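Local coordinates for cellulase (Rhodothermus marinus, PDB 3B7M), which hydrolyses internal beta-1,4-glucosidic bonds of cellulose, acting as an endoglucanase of glycosyl hydrolase family 12, at residues A[84-89]-A[162-167]; A[41-46]-A[195-200]; A[115-120]-A[169-174]; A[125-130]-A[156-161]; A[19-24]-A[32-37]. All blocks are in the same frame, centred on the assembly; numbering follows the deposited sequence. Where two conformers were deposited one is given.

Contact 1: A[84-89]-A[162-167]; sequences LTPITT and PTTSVT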
# COMPACT_ATOMS: atom_id res chain seq x y z
N LEU A 84 -5.81 9.70 5.69
CA LEU A 84 -4.46 9.98 6.13
C LEU A 84 -4.36 11.44 6.55
O LEU A 84 -5.18 12.29 6.15
CB LEU A 84 -3.45 9.68 5.03
CG LEU A 84 -3.55 10.55 3.78
CD1 LEU A 84 -2.25 11.31 3.55
CD2 LEU A 84 -3.99 9.73 2.56
N THR A 85 -3.36 11.71 7.39
CA THR A 85 -3.04 13.05 7.83
C THR A 85 -1.62 13.32 7.36
O THR A 85 -0.68 12.72 7.87
CB THR A 85 -3.17 13.20 9.36
OG1 THR A 85 -4.45 12.71 9.80
CG2 THR A 85 -3.01 14.67 9.79
N PRO A 86 -1.46 14.21 6.38
CA PRO A 86 -0.12 14.46 5.83
C PRO A 86 0.71 15.38 6.73
O PRO A 86 0.17 16.00 7.64
CB PRO A 86 -0.41 15.15 4.50
CG PRO A 86 -1.72 15.84 4.71
CD PRO A 86 -2.49 15.06 5.75
N ILE A 87 2.01 15.44 6.49
CA ILE A 87 2.88 16.44 7.13
C ILE A 87 3.48 17.32 6.04
O ILE A 87 3.38 16.98 4.87
CB ILE A 87 3.99 15.78 7.99
CG1 ILE A 87 4.73 14.71 7.17
CG2 ILE A 87 3.39 15.20 9.27
CD1 ILE A 87 5.99 14.17 7.83
N THR A 88 4.12 18.42 6.43
CA THR A 88 4.69 19.37 5.47
C THR A 88 6.15 19.09 5.18
O THR A 88 6.75 19.75 4.33
CB THR A 88 4.52 20.84 5.95
OG1 THR A 88 5.04 20.97 7.28
CG2 THR A 88 3.05 21.23 5.98
N THR A 89 6.74 18.10 5.85
CA THR A 89 8.16 17.82 5.71
C THR A 89 8.46 16.38 5.30
O THR A 89 7.56 15.53 5.30
CB THR A 89 8.94 18.15 7.02
OG1 THR A 89 8.49 17.28 8.07
CG2 THR A 89 8.69 19.61 7.46
N PRO A 162 -3.66 15.19 -5.47
CA PRO A 162 -3.43 14.57 -4.16
C PRO A 162 -4.65 14.70 -3.26
O PRO A 162 -5.42 15.67 -3.39
CB PRO A 162 -2.25 15.37 -3.57
CG PRO A 162 -1.65 16.12 -4.72
CD PRO A 162 -2.74 16.31 -5.73
N THR A 163 -4.85 13.73 -2.39
CA THR A 163 -6.00 13.74 -1.49
C THR A 163 -5.60 13.13 -0.16
O THR A 163 -4.49 12.61 -0.01
CB THR A 163 -7.22 13.00 -2.12
OG1 THR A 163 -8.38 13.24 -1.31
CG2 THR A 163 -6.99 11.49 -2.23
N THR A 164 -6.50 13.20 0.82
CA THR A 164 -6.22 12.67 2.14
C THR A 164 -7.28 11.68 2.57
O THR A 164 -7.24 11.16 3.68
CB THR A 164 -6.18 13.77 3.19
OG1 THR A 164 -7.45 14.44 3.21
CG2 THR A 164 -5.07 14.77 2.90
N SER A 165 -8.23 11.38 1.69
CA SER A 165 -9.38 10.61 2.10
C SER A 165 -10.03 9.92 0.92
O SER A 165 -10.30 10.56 -0.10
CB SER A 165 -10.38 11.54 2.79
OG SER A 165 -11.51 10.81 3.22
N VAL A 166 -10.25 8.62 1.03
CA VAL A 166 -11.07 7.91 0.05
C VAL A 166 -12.14 7.13 0.78
O VAL A 166 -11.88 6.58 1.86
CB VAL A 166 -10.26 6.97 -0.89
CG1 VAL A 166 -9.35 7.76 -1.81
CG2 VAL A 166 -9.48 5.92 -0.08
N THR A 167 -13.35 7.11 0.23
CA THR A 167 -14.44 6.32 0.81
C THR A 167 -15.07 5.44 -0.25
O THR A 167 -15.49 5.90 -1.31
CB THR A 167 -15.48 7.20 1.61
OG1 THR A 167 -16.68 6.45 1.86
CG2 THR A 167 -15.83 8.46 0.86
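In the six-stranded sheet of the beta-jelly-roll sandwich, the edge strand 165-170 starts beside strand 78-85, and at that start L84 meets T164. One backbone bond joins them, L84 N giving its proton to T164 O at 2.9 Å with an N-H...O angle of 161°. The leucine then folds over its own bond: CG stands between the backbone N and the carbonyl carbon (chi1 65°), which brings L84 CG to 3.7 Å from T164 O and L84 CD2 to 3.7 Å from T164 CA. In return T164 CB rests 3.5 Å from L84 O. The threonine methyl takes a different neighbour, T164 CG2 meeting P86 CD at 3.9 Å, with the two side chains crossing at about a right angle. With an alanine here in place of L84, the T164 backbone would probably lose its apolar cover, and a gap would open toward A94. Beyond T164 the strand bonds on through V166 to W82, while T163 is tied by its backbone to L119 of strand 112-122. On the other flank T85 pairs with R207, and L84 and P86 lie on A94 and W92 of strand 91-101 in the facing sheet.

Contact 2: A[41-46]-A[195-200]; sequences GNFTIT and TGFELF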
# COMPACT_ATOMS: atom_id res chain seq x y z
N GLY A 41 -6.98 0.02 14.65
CA GLY A 41 -5.81 -0.08 13.77
C GLY A 41 -5.23 1.26 13.33
O GLY A 41 -4.25 1.30 12.57
N ASN A 42 -5.83 2.36 13.79
CA ASN A 42 -5.34 3.69 13.51
C ASN A 42 -3.91 3.80 14.04
O ASN A 42 -3.61 3.29 15.13
CB ASN A 42 -6.20 4.76 14.22
CG ASN A 42 -7.64 4.83 13.70
OD1 ASN A 42 -8.02 4.18 12.72
ND2 ASN A 42 -8.45 5.64 14.38
N PHE A 43 -3.02 4.44 13.29
CA PHE A 43 -1.67 4.65 13.80
C PHE A 43 -1.07 5.99 13.46
O PHE A 43 -1.41 6.61 12.44
CB PHE A 43 -0.73 3.47 13.44
CG PHE A 43 -0.41 3.34 11.98
CD1 PHE A 43 0.68 4.02 11.42
CD2 PHE A 43 -1.18 2.53 11.16
CE1 PHE A 43 0.98 3.90 10.08
CE2 PHE A 43 -0.88 2.39 9.82
CZ PHE A 43 0.20 3.06 9.28
N THR A 44 -0.18 6.45 14.34
CA THR A 44 0.58 7.68 14.14
C THR A 44 2.04 7.32 14.18
O THR A 44 2.48 6.60 15.07
CB THR A 44 0.30 8.68 15.28
OG1 THR A 44 -1.11 8.96 15.31
CG2 THR A 44 1.10 10.00 15.10
N ILE A 45 2.80 7.80 13.19
CA ILE A 45 4.24 7.68 13.25
C ILE A 45 4.80 8.72 14.25
O ILE A 45 4.77 9.93 14.00
CB ILE A 45 4.88 7.83 11.85
CG1 ILE A 45 4.15 6.90 10.86
CG2 ILE A 45 6.38 7.49 11.92
CD1 ILE A 45 4.59 7.02 9.41
N THR A 46 5.29 8.23 15.38
CA THR A 46 5.76 9.11 16.45
C THR A 46 7.26 9.36 16.34
O THR A 46 7.77 10.34 16.90
CB THR A 46 5.46 8.52 17.85
OG1 THR A 46 6.01 7.20 17.90
CG2 THR A 46 3.97 8.46 18.13
N THR A 195 -2.34 -0.59 3.21
CA THR A 195 -2.07 0.82 2.97
C THR A 195 -1.18 1.37 4.09
O THR A 195 -1.17 0.83 5.20
CB THR A 195 -3.34 1.65 2.84
OG1 THR A 195 -3.03 2.88 2.17
CG2 THR A 195 -3.96 1.95 4.23
N GLY A 196 -0.44 2.43 3.79
CA GLY A 196 0.42 3.09 4.76
C GLY A 196 1.32 4.08 4.05
O GLY A 196 0.95 4.63 3.02
N PHE A 197 2.50 4.30 4.61
CA PHE A 197 3.38 5.33 4.12
C PHE A 197 4.74 4.73 3.78
O PHE A 197 5.37 4.10 4.63
CB PHE A 197 3.52 6.44 5.17
CG PHE A 197 2.19 6.95 5.69
CD1 PHE A 197 1.48 7.91 5.00
CD2 PHE A 197 1.65 6.43 6.86
CE1 PHE A 197 0.25 8.38 5.48
CE2 PHE A 197 0.42 6.88 7.33
CZ PHE A 197 -0.28 7.85 6.64
N GLU A 198 5.18 4.90 2.54
CA GLU A 198 6.55 4.56 2.16
C GLU A 198 7.42 5.73 2.59
O GLU A 198 7.23 6.85 2.10
CB GLU A 198 6.67 4.33 0.64
CG GLU A 198 5.99 3.08 0.13
CD GLU A 198 6.51 2.65 -1.25
OE1 GLU A 198 6.53 3.48 -2.18
OE2 GLU A 198 6.89 1.46 -1.39
N LEU A 199 8.34 5.48 3.53
CA LEU A 199 9.20 6.53 4.09
C LEU A 199 10.57 6.54 3.44
O LEU A 199 11.21 5.49 3.30
CB LEU A 199 9.33 6.38 5.62
CG LEU A 199 8.02 6.40 6.41
CD1 LEU A 199 8.28 6.34 7.90
CD2 LEU A 199 7.19 7.66 6.06
N PHE A 200 11.01 7.71 3.02
CA PHE A 200 12.36 7.86 2.48
C PHE A 200 13.20 8.66 3.47
O PHE A 200 14.23 8.19 3.92
CB PHE A 200 12.35 8.50 1.09
CG PHE A 200 11.69 7.66 0.03
CD1 PHE A 200 10.30 7.55 -0.03
CD2 PHE A 200 12.45 6.97 -0.91
CE1 PHE A 200 9.68 6.79 -1.02
CE2 PHE A 200 11.85 6.20 -1.89
CZ PHE A 200 10.45 6.11 -1.95
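F43 and I45 face F197 and L199 across the interior of the jelly-roll sandwich. Strand 43-46 belongs to the six-stranded sheet and strand 195-199 to the nine-stranded one; their short axes run nearly parallel, 16° apart, and approach to 9.8 Å, so the two sheets meet here through side chains alone.

The aromatic contact is between two phenylalanines whose side chains slide past each other in opposite directions. F43 CE1 comes to the edge of the F197 ring, near its plane, and lies 4.1 Å from F197 CE2. F43 gets this far across because its CG stands between the backbone N and the carbonyl carbon (chi1 68°). F197 has a second ring beside it, that of W82, with the planes at about 45°. The far end of the F43 ring passes beside G196.

The isoleucine contacts all run through one methyl. I45 CD1 packs 3.9 Å from F197 CD2 and 4.0 Å from L199 CD1, the isoleucine and this leucine reaching toward each other tip to tip. I34 lies against I45, carrying the apolar layer toward strand 32-37, while Q32 brings its amide up against L199.

The backbone of strand 43-46 is bonded within its own sheet, F43 to S208 and T44 to E35. Within 41-46 itself, G41 O sits at the edge of the F43 ring, in its plane and 3.6 Å from F43 CD2.

Contact 3: A[115-120]-A[169-174]; sequences LMIWLN and LDLKAF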
# COMPACT_ATOMS: atom_id res chain seq x y z
N LEU A 115 0.56 -4.08 -7.03
CA LEU A 115 -0.19 -2.93 -7.53
C LEU A 115 -0.30 -1.86 -6.44
O LEU A 115 -0.84 -2.11 -5.37
CB LEU A 115 -1.59 -3.35 -8.00
CG LEU A 115 -2.40 -2.39 -8.88
CD1 LEU A 115 -3.31 -3.17 -9.83
CD2 LEU A 115 -3.22 -1.41 -8.06
N MET A 116 0.23 -0.69 -6.76
CA MET A 116 0.25 0.45 -5.85
C MET A 116 -0.71 1.56 -6.28
O MET A 116 -0.91 1.80 -7.48
CB MET A 116 1.66 1.04 -5.73
CG MET A 116 2.76 0.04 -5.36
SD MET A 116 4.21 0.88 -4.71
CE MET A 116 3.66 1.20 -3.03
N ILE A 117 -1.30 2.22 -5.30
CA ILE A 117 -2.16 3.37 -5.56
C ILE A 117 -1.68 4.47 -4.65
O ILE A 117 -1.79 4.36 -3.43
CB ILE A 117 -3.63 3.04 -5.32
CG1 ILE A 117 -4.02 1.81 -6.15
CG2 ILE A 117 -4.54 4.26 -5.58
CD1 ILE A 117 -5.43 1.26 -5.84
N TRP A 118 -1.12 5.52 -5.25
CA TRP A 118 -0.55 6.64 -4.53
C TRP A 118 -1.60 7.73 -4.43
O TRP A 118 -2.11 8.20 -5.45
CB TRP A 118 0.67 7.19 -5.28
CG TRP A 118 1.89 6.30 -5.32
CD1 TRP A 118 1.91 4.94 -5.40
CD2 TRP A 118 3.26 6.72 -5.36
NE1 TRP A 118 3.21 4.48 -5.46
CE2 TRP A 118 4.05 5.56 -5.43
CE3 TRP A 118 3.89 7.97 -5.30
CZ2 TRP A 118 5.45 5.61 -5.46
CZ3 TRP A 118 5.28 8.02 -5.34
CH2 TRP A 118 6.05 6.84 -5.41
N LEU A 119 -1.89 8.14 -3.20
CA LEU A 119 -2.90 9.15 -2.93
C LEU A 119 -2.28 10.52 -2.63
O LEU A 119 -2.92 11.56 -2.86
CB LEU A 119 -3.78 8.71 -1.75
CG LEU A 119 -4.58 7.41 -1.97
CD1 LEU A 119 -5.43 7.12 -0.75
CD2 LEU A 119 -5.46 7.52 -3.21
N ASN A 120 -1.06 10.50 -2.10
CA ASN A 120 -0.38 11.72 -1.67
C ASN A 120 1.10 11.44 -1.54
O ASN A 120 1.53 10.28 -1.49
CB ASN A 120 -0.96 12.21 -0.33
CG ASN A 120 -1.00 13.74 -0.21
OD1 ASN A 120 -1.93 14.31 0.36
ND2 ASN A 120 -0.00 14.41 -0.74
N LEU A 169 -13.63 3.46 -2.20
CA LEU A 169 -12.84 3.43 -3.43
C LEU A 169 -12.95 2.05 -4.07
O LEU A 169 -12.84 1.03 -3.40
CB LEU A 169 -11.37 3.77 -3.15
CG LEU A 169 -10.45 3.86 -4.38
CD1 LEU A 169 -10.77 5.09 -5.22
CD2 LEU A 169 -8.99 3.86 -3.97
N ASP A 170 -13.17 2.04 -5.38
CA ASP A 170 -13.37 0.79 -6.10
C ASP A 170 -12.02 0.23 -6.52
O ASP A 170 -11.50 0.62 -7.55
CB ASP A 170 -14.27 1.04 -7.31
CG ASP A 170 -14.58 -0.21 -8.11
OD1 ASP A 170 -14.04 -1.31 -7.81
OD2 ASP A 170 -15.37 -0.08 -9.07
N LEU A 171 -11.45 -0.67 -5.72
CA LEU A 171 -10.13 -1.23 -6.05
C LEU A 171 -10.17 -2.13 -7.27
O LEU A 171 -9.17 -2.28 -7.96
CB LEU A 171 -9.51 -1.97 -4.86
CG LEU A 171 -9.16 -1.15 -3.63
CD1 LEU A 171 -8.58 -2.06 -2.56
CD2 LEU A 171 -8.20 -0.01 -3.97
N LYS A 172 -11.33 -2.72 -7.54
CA LYS A 172 -11.51 -3.61 -8.69
C LYS A 172 -11.33 -2.87 -10.03
O LYS A 172 -10.83 -3.45 -11.00
CB LYS A 172 -12.87 -4.32 -8.63
CG LYS A 172 -13.06 -5.40 -9.69
CD LYS A 172 -14.39 -6.12 -9.55
CE LYS A 172 -14.78 -6.84 -10.85
NZ LYS A 172 -13.65 -7.67 -11.35
N ALA A 173 -11.72 -1.59 -10.08
CA ALA A 173 -11.48 -0.76 -11.27
C ALA A 173 -9.99 -0.75 -11.65
O ALA A 173 -9.65 -0.89 -12.81
CB ALA A 173 -12.00 0.67 -11.05
N PHE A 174 -9.12 -0.61 -10.65
CA PHE A 174 -7.67 -0.62 -10.86
C PHE A 174 -7.19 -2.00 -11.31
O PHE A 174 -6.41 -2.14 -12.26
CB PHE A 174 -6.95 -0.19 -9.58
CG PHE A 174 -7.30 1.20 -9.13
CD1 PHE A 174 -8.43 1.43 -8.36
CD2 PHE A 174 -6.51 2.28 -9.49
CE1 PHE A 174 -8.77 2.71 -7.95
CE2 PHE A 174 -6.84 3.57 -9.09
CZ PHE A 174 -7.96 3.78 -8.31
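Strand 115-120 and the chain from strand 169-170 into helix 171-174 keep their backbones well apart, the nearest CA atoms, of L115 and F174, being 8.5 Å from each other. I117 fills the gap. Its CD1 stands over one face of the F174 ring, 3.8 Å from the centroid and only 12° off the normal, a CH-pi contact. The extended isoleucine chain (chi2 173°) delivers the methyl to this spot and also to L171, where I117 CD1 is 3.6 Å from L171 CD2. Two residues back along the strand, L115 CD2 touches F174 CB at 4.2 Å. The helix start is capped by D170, whose OD1 accepts a weak bond from A173 N at 3.3 Å. Beyond the two segments, W142 and Y157 each meet the F174 ring edge-to-face, and L171 leans on V78 and T80 of the other sheet. With an alanine here instead of F174, I117 CD1 would probably lose the face it rests on, with W142 and Y157 left without their aromatic partner. Every side-chain contact between strand and helix is apolar, so helix 171-181 is held against the nine-stranded sheet by buried surface and ring-face contact, with its polar capping kept on the side turned from the strand.

Contact 4: A[125-130]-A[156-161]; sequences VMPIGS and SYVRTT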
# COMPACT_ATOMS: atom_id res chain seq x y z
N VAL A 125 9.74 12.36 -4.49
CA VAL A 125 9.65 10.90 -4.66
C VAL A 125 8.81 10.45 -5.84
O VAL A 125 7.71 10.97 -6.07
CB VAL A 125 9.22 10.17 -3.36
CG1 VAL A 125 10.25 10.42 -2.26
CG2 VAL A 125 7.85 10.62 -2.91
N MET A 126 9.33 9.50 -6.60
CA MET A 126 8.62 8.94 -7.76
C MET A 126 8.51 7.41 -7.72
O MET A 126 9.28 6.75 -7.01
CB MET A 126 9.26 9.39 -9.07
CG MET A 126 9.24 10.90 -9.29
SD MET A 126 9.86 11.31 -10.94
CE MET A 126 10.79 12.80 -10.55
N PRO A 127 7.55 6.84 -8.47
CA PRO A 127 7.38 5.39 -8.48
C PRO A 127 8.56 4.65 -9.11
O PRO A 127 9.42 5.24 -9.76
CB PRO A 127 6.12 5.18 -9.33
CG PRO A 127 5.45 6.53 -9.39
CD PRO A 127 6.56 7.51 -9.33
N ILE A 128 8.59 3.35 -8.87
CA ILE A 128 9.52 2.48 -9.57
C ILE A 128 8.88 2.15 -10.92
O ILE A 128 7.75 1.64 -10.97
CB ILE A 128 9.82 1.21 -8.75
CG1 ILE A 128 10.46 1.60 -7.41
CG2 ILE A 128 10.73 0.24 -9.51
CD1 ILE A 128 10.62 0.44 -6.43
N GLY A 129 9.58 2.46 -12.01
CA GLY A 129 9.10 2.10 -13.35
C GLY A 129 9.10 3.26 -14.32
O GLY A 129 9.64 4.33 -14.03
N SER A 130 8.52 3.00 -15.49
CA SER A 130 8.39 3.96 -16.57
C SER A 130 6.93 4.46 -16.61
O SER A 130 5.99 3.66 -16.42
CB SER A 130 8.81 3.29 -17.91
OG SER A 130 9.95 2.41 -17.79
N SER A 156 1.98 1.06 -10.68
CA SER A 156 1.63 2.15 -9.77
C SER A 156 0.69 3.13 -10.44
O SER A 156 0.95 3.58 -11.56
CB SER A 156 2.87 2.90 -9.30
OG SER A 156 3.83 2.03 -8.72
N TYR A 157 -0.39 3.46 -9.74
CA TYR A 157 -1.34 4.50 -10.16
C TYR A 157 -1.16 5.67 -9.22
O TYR A 157 -1.27 5.52 -8.00
CB TYR A 157 -2.78 3.97 -10.07
CG TYR A 157 -3.06 2.82 -11.03
CD1 TYR A 157 -2.71 1.50 -10.71
CD2 TYR A 157 -3.66 3.06 -12.26
CE1 TYR A 157 -2.97 0.45 -11.60
CE2 TYR A 157 -3.92 2.03 -13.16
CZ TYR A 157 -3.56 0.73 -12.83
OH TYR A 157 -3.83 -0.28 -13.73
N VAL A 158 -0.84 6.83 -9.77
CA VAL A 158 -0.54 8.03 -8.98
C VAL A 158 -1.60 9.08 -9.28
O VAL A 158 -1.68 9.58 -10.40
CB VAL A 158 0.88 8.58 -9.28
CG1 VAL A 158 1.22 9.74 -8.38
CG2 VAL A 158 1.93 7.47 -9.12
N ARG A 159 -2.42 9.38 -8.29
CA ARG A 159 -3.46 10.40 -8.40
C ARG A 159 -2.87 11.74 -8.79
O ARG A 159 -2.00 12.24 -8.10
CB ARG A 159 -4.18 10.54 -7.06
CG ARG A 159 -5.68 10.75 -7.21
CD ARG A 159 -6.33 10.90 -5.86
NE ARG A 159 -7.80 10.87 -5.94
CZ ARG A 159 -8.58 11.95 -6.02
NH1 ARG A 159 -8.03 13.17 -6.04
NH2 ARG A 159 -9.90 11.81 -6.07
N THR A 160 -3.33 12.32 -9.89
CA THR A 160 -2.79 13.61 -10.35
C THR A 160 -3.23 14.74 -9.43
O THR A 160 -2.55 15.76 -9.33
CB THR A 160 -3.21 13.95 -11.79
OG1 THR A 160 -4.64 13.97 -11.86
CG2 THR A 160 -2.71 12.90 -12.74
N THR A 161 -4.38 14.57 -8.77
CA THR A 161 -4.71 15.46 -7.66
C THR A 161 -4.63 14.77 -6.29
O THR A 161 -5.40 13.84 -6.02
CB THR A 161 -5.97 16.38 -7.90
OG1 THR A 161 -6.89 16.27 -6.80
CG2 THR A 161 -6.64 16.11 -9.20
O HOH W 1 5.37 1.07 -10.72
O HOH W 2 6.58 2.37 -7.06
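P127 lies against S156 and V158, two residues that point the same way from strand 152-159. The proline ring divides its atoms between them: P127 CB is 3.9 Å from S156 OG, and P127 CG is 3.7 Å from V158 CG2, the proline and valine side chains meeting at a slant.

The S156 hydroxyl makes no direct bond to the loop but reaches it through water. With OG beside the backbone N (chi1 -55°), it stands 2.7 Å from one water and 3.2 Å from another. The second water accepts from I128 N at 2.9 Å; the first lies unusually close to I128 O, so the details of that link are doubtful. The water bridge to rely on is thus the one from I128 N to the serine hydroxyl. At the next residue, G129 takes backbone angles (phi 129°) at which a CB would jam against the carbonyl of I128.

Behind this first shell stands W118 of the adjacent strand 112-122, which touches both P127 and V158, while W145 packs on P127 from strand 140-148. Y157 points away from the loop, its OH bonded to D177 and its ring edge-to-face with F174. Where the strand ends, R159 NH1 donates to T161 O at 2.7 Å, in the guanidinium plane, and so braces the turn.

A loop joining strands 112-122 and 130-137 therefore folds back onto the nine-stranded sheet of the jelly roll, on the face away from helix 171-181. In family 12 enzymes this concave face typically carries the substrate cleft, and an aromatic-lined surface beside W118 and W145 is consistent with that.

Contact 5: A[19-24]-A[32-37]; sequences YTVSNN and QCIEVG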
# COMPACT_ATOMS: atom_id res chain seq x y z
N TYR A 19 -7.27 -7.08 10.84
CA TYR A 19 -6.11 -6.45 10.20
C TYR A 19 -4.86 -6.61 11.05
O TYR A 19 -4.95 -6.91 12.24
CB TYR A 19 -6.35 -4.95 9.95
CG TYR A 19 -7.66 -4.62 9.26
CD1 TYR A 19 -7.93 -5.10 7.98
CD2 TYR A 19 -8.61 -3.80 9.88
CE1 TYR A 19 -9.12 -4.79 7.34
CE2 TYR A 19 -9.83 -3.50 9.24
CZ TYR A 19 -10.07 -3.99 7.97
OH TYR A 19 -11.26 -3.72 7.31
N THR A 20 -3.71 -6.40 10.43
CA THR A 20 -2.44 -6.39 11.14
C THR A 20 -1.75 -5.06 10.85
O THR A 20 -1.80 -4.56 9.73
CB THR A 20 -1.54 -7.58 10.74
OG1 THR A 20 -1.32 -7.57 9.33
CG2 THR A 20 -2.20 -8.92 11.13
N VAL A 21 -1.12 -4.49 11.88
CA VAL A 21 -0.39 -3.25 11.73
C VAL A 21 1.07 -3.55 11.96
O VAL A 21 1.42 -4.16 12.97
CB VAL A 21 -0.90 -2.17 12.71
CG1 VAL A 21 -0.03 -0.93 12.67
CG2 VAL A 21 -2.34 -1.80 12.38
N SER A 22 1.92 -3.14 11.02
CA SER A 22 3.35 -3.46 11.07
C SER A 22 4.24 -2.24 10.95
O SER A 22 3.98 -1.34 10.15
CB SER A 22 3.73 -4.46 9.98
OG SER A 22 2.87 -5.59 10.01
N ASN A 23 5.32 -2.25 11.72
CA ASN A 23 6.31 -1.20 11.67
C ASN A 23 7.10 -1.27 10.36
O ASN A 23 7.30 -0.25 9.70
CB ASN A 23 7.20 -1.28 12.92
CG ASN A 23 7.67 0.06 13.39
OD1 ASN A 23 7.03 1.10 13.15
ND2 ASN A 23 8.83 0.07 14.05
N ASN A 24 7.51 -2.49 9.97
CA ASN A 24 8.02 -2.78 8.62
C ASN A 24 9.16 -1.84 8.19
O ASN A 24 9.10 -1.18 7.14
CB ASN A 24 6.86 -2.79 7.60
CG ASN A 24 7.22 -3.46 6.25
OD1 ASN A 24 6.66 -3.11 5.20
ND2 ASN A 24 8.12 -4.44 6.28
N GLN A 32 12.43 3.87 14.12
CA GLN A 32 11.04 4.26 13.86
C GLN A 32 10.10 3.69 14.90
O GLN A 32 10.24 2.52 15.27
CB GLN A 32 10.61 3.76 12.48
CG GLN A 32 9.15 4.03 12.10
CD GLN A 32 8.80 3.38 10.77
OE1 GLN A 32 9.31 3.78 9.74
NE2 GLN A 32 7.97 2.34 10.81
N CYS A 33 9.14 4.51 15.36
CA CYS A 33 8.05 4.04 16.22
C CYS A 33 6.69 4.45 15.66
O CYS A 33 6.54 5.52 15.09
CB CYS A 33 8.16 4.61 17.64
SG CYS A 33 9.73 4.35 18.48
N ILE A 34 5.70 3.57 15.81
CA ILE A 34 4.32 3.93 15.51
C ILE A 34 3.46 3.67 16.75
O ILE A 34 3.71 2.72 17.48
CB ILE A 34 3.75 3.19 14.29
CG1 ILE A 34 3.85 1.67 14.49
CG2 ILE A 34 4.49 3.61 13.03
CD1 ILE A 34 3.16 0.85 13.39
N GLU A 35 2.50 4.54 16.99
CA GLU A 35 1.55 4.36 18.07
C GLU A 35 0.26 3.82 17.47
O GLU A 35 -0.32 4.45 16.57
CB GLU A 35 1.31 5.67 18.78
CG GLU A 35 0.34 5.53 19.92
CD GLU A 35 0.03 6.85 20.55
OE1 GLU A 35 0.92 7.42 21.22
OE2 GLU A 35 -1.10 7.32 20.35
N VAL A 36 -0.16 2.65 17.95
CA VAL A 36 -1.25 1.91 17.34
C VAL A 36 -2.45 1.83 18.27
O VAL A 36 -2.31 1.46 19.44
CB VAL A 36 -0.81 0.45 16.98
CG1 VAL A 36 -1.89 -0.26 16.17
CG2 VAL A 36 0.51 0.44 16.21
N GLY A 37 -3.63 2.16 17.73
CA GLY A 37 -4.90 1.90 18.41
C GLY A 37 -5.33 0.48 18.11
O GLY A 37 -5.57 0.14 16.96
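The amides of N23 and Q32 meet with their planes 78° apart, nearly crosswise. Q32 NE2 comes down on one side of the N23 amide, 2.8 Å from N23 OD1 and 69° out of that carbonyl's plane, though the bond lies in the plane of the Q32 amide. On the opposite side of the N23 amide, I34 CG1 is 3.5 Å from N23 OD1. At the amide's edge, N23 ND2 donates in its own plane to Q32 O at 3.1 Å, and it also bonds G7 O. A weak bond from Q32 NE2 to N23 O (2.9 Å) completes the grip. The extended glutamine chain, with CG anti to the backbone N, carries its amide out to N23, while Q32 OE1 turns to H50 NE2. Further along, contact is apolar: V21 CG1 packs 3.7 Å from I34 CD1 and 3.8 Å from V36 CG2, V21 and V36 reaching toward each other tip to tip. The strand axes run 9.1 Å apart at 155°, one in each sheet of the sandwich. Strand 19-22 sits between 11-14 and 61-65. Strand 32-37 lies between 43-48 and 2-5, with C33 linked by disulfide to C6 just past the latter, and F43 closing in on V21.

Overall arrangement
From the N terminus, contact 5 closes first, a short loop between strands 19-22 and 32-37 that pins the two sheets together; it is in series with all the others. Contact 2 opens next at 41-46 and closes last, at 195-200, so contacts 1, 3 and 4 all nest within it. Contact 1 opens at 84-89 and contact 3 at 115-120; contact 4, from 125-130 to 156-161, closes inside both. Contact 1 then closes at 162-167 before contact 3 at 169-174, so these two cross. Contacts 2 and 5 join the facing sheets, contact 1 extends the six-stranded one, and contacts 3 and 4 fix helix and loop to the nine-stranded one.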